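Local coordinates for protein tannase (Fusobacterium nucleatum subsp. nucleatum ATCC 25586, PDB 6YQ4) that probably hydrolyses gallotannins as an alpha/beta-hydrolase-family tannase, and binds a magnesium ion, at residues I417-M420 and Y425-D428. Numbering follows the deposited sequence.
Sequences IIKM and YYID
Lys-419 touches the rings of both Tyr-425 and Tyr-426, with different parts of its side chain, where the chain of this alpha/beta-hydrolase fold leaves the short helix 415-420 and doubles back in the loop that leads to strand 435-439. The tight part is at the Tyr-426 ring, which presents its edge to Lys-419 O and Met-420 CA: Tyr-426 CE2 comes within 3.3 Å of Lys-419 O, near the plane of the ring, and Tyr-426 OH sits 3.3 Å from Met-420 CA. The buried Met-420 directs its CB away from the loop, yet its CG still reaches that hydroxyl. Asp-183 holds the hydroxyl by a hydrogen bond, and Ala-177 of helix 167-177 packs against the side chain. The Tyr-425 side is looser and more open to solvent. Exposed Tyr-425 points its CB toward the helix and meets Lys-419 obliquely, Tyr-425 CD2 lying 3.7 Å from Lys-419 CG, while Tyr-425 OH is hydrogen-bonded to Glu-213. Chi1 of -179° brings Lys-419 CG to this ring; the further torsions, all near anti, carry the chain back to the tight side, past the hydroxyl end of Tyr-426, and NZ forms a long, weak ion pair with Asp-183. Just short of that ammonium group, Lys-419 CE packs 3.6 Å from Tyr-426 CZ.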
loop_
_atom_site.group_PDB
_atom_site.type_symbol
_atom_site.label_atom_id
_atom_site.label_comp_id
_atom_site.label_asym_id
_atom_site.label_seq_id
_atom_site.Cartn_x
_atom_site.Cartn_y
_atom_site.Cartn_z
ATOM N N ILE A 417 16.998 7.269 -1.114
ATOM C CA ILE A 417 15.990 6.487 -1.814
ATOM C C ILE A 417 15.204 5.616 -0.845
ATOM O O ILE A 417 13.997 5.419 -1.013
ATOM C CB ILE A 417 16.673 5.660 -2.926
ATOM C CG1 ILE A 417 17.277 6.617 -3.964
ATOM C CG2 ILE A 417 15.682 4.726 -3.577
ATOM C CD1 ILE A 417 17.874 5.946 -5.171
ATOM N N ILE A 418 15.858 5.085 0.182
ATOM C CA ILE A 418 15.100 4.453 1.257
ATOM C C ILE A 418 14.096 5.444 1.835
ATOM O O ILE A 418 12.924 5.105 2.060
ATOM C CB ILE A 418 16.052 3.902 2.335
ATOM C CG1 ILE A 418 17.034 2.909 1.701
ATOM C CG2 ILE A 418 15.273 3.246 3.449
ATOM C CD1 ILE A 418 17.991 2.255 2.683
ATOM N N LYS A 419 14.528 6.696 2.038
ATOM C CA LYS A 419 13.638 7.725 2.572
ATOM C C LYS A 419 12.442 7.955 1.658
ATOM O O LYS A 419 11.284 7.940 2.108
ATOM C CB LYS A 419 14.396 9.032 2.766
ATOM C CG LYS A 419 13.496 10.106 3.333
ATOM C CD LYS A 419 14.083 11.525 3.193
ATOM C CE LYS A 419 12.961 12.565 3.343
ATOM N NZ LYS A 419 13.469 13.929 3.515
ATOM N N MET A 420 12.703 8.158 0.363
ATOM C CA MET A 420 11.643 8.500 -0.582
ATOM C C MET A 420 10.573 7.429 -0.715
ATOM O O MET A 420 9.519 7.716 -1.307
ATOM C CB MET A 420 12.224 8.774 -1.961
ATOM C CG MET A 420 12.766 10.184 -2.123
ATOM S SD MET A 420 13.375 10.434 -3.808
ATOM C CE MET A 420 15.060 9.954 -3.547
ATOM N N TYR A 425 8.806 9.355 6.987
ATOM C CA TYR A 425 9.649 10.546 7.034
ATOM C C TYR A 425 8.963 11.785 6.476
ATOM O O TYR A 425 9.579 12.852 6.453
ATOM C CB TYR A 425 10.964 10.321 6.277
ATOM C CG TYR A 425 11.715 9.093 6.697
ATOM C CD1 TYR A 425 12.364 9.036 7.923
ATOM C CD2 TYR A 425 11.766 7.977 5.870
ATOM C CE1 TYR A 425 13.060 7.897 8.315
ATOM C CE2 TYR A 425 12.443 6.834 6.250
ATOM C CZ TYR A 425 13.087 6.800 7.473
ATOM O OH TYR A 425 13.759 5.663 7.841
ATOM N N TYR A 426 7.723 11.680 6.015
ATOM C CA TYR A 426 7.060 12.810 5.381
ATOM C C TYR A 426 5.802 13.274 6.106
ATOM O O TYR A 426 5.306 14.360 5.808
ATOM C CB TYR A 426 6.701 12.471 3.918
ATOM C CG TYR A 426 7.901 12.247 3.003
ATOM C CD1 TYR A 426 8.532 13.312 2.360
ATOM C CD2 TYR A 426 8.401 10.969 2.789
ATOM C CE1 TYR A 426 9.617 13.110 1.525
ATOM C CE2 TYR A 426 9.490 10.759 1.964
ATOM C CZ TYR A 426 10.097 11.824 1.341
ATOM O OH TYR A 426 11.166 11.573 0.519
ATOM N N ILE A 427 5.275 12.496 7.031
ATOM C CA ILE A 427 4.011 12.817 7.672
ATOM C C ILE A 427 4.270 13.812 8.791
ATOM O O ILE A 427 5.069 13.547 9.691
ATOM C CB ILE A 427 3.343 11.548 8.213
ATOM C CG1 ILE A 427 2.922 10.628 7.063
ATOM C CG2 ILE A 427 2.140 11.917 9.076
ATOM C CD1 ILE A 427 2.583 9.235 7.498
ATOM N N ASP A 428 3.559 14.937 8.743
ATOM C CA ASP A 428 3.736 16.127 9.569
ATOM C C ASP A 428 2.361 16.646 9.931
ATOM O O ASP A 428 1.362 16.297 9.292
ATOM C CB ASP A 428 4.425 17.266 8.800
ATOM C CG ASP A 428 5.769 17.571 9.309
ATOM O OD1 ASP A 428 6.203 16.869 10.246
ATOM O OD2 ASP A 428 6.387 18.521 8.774
#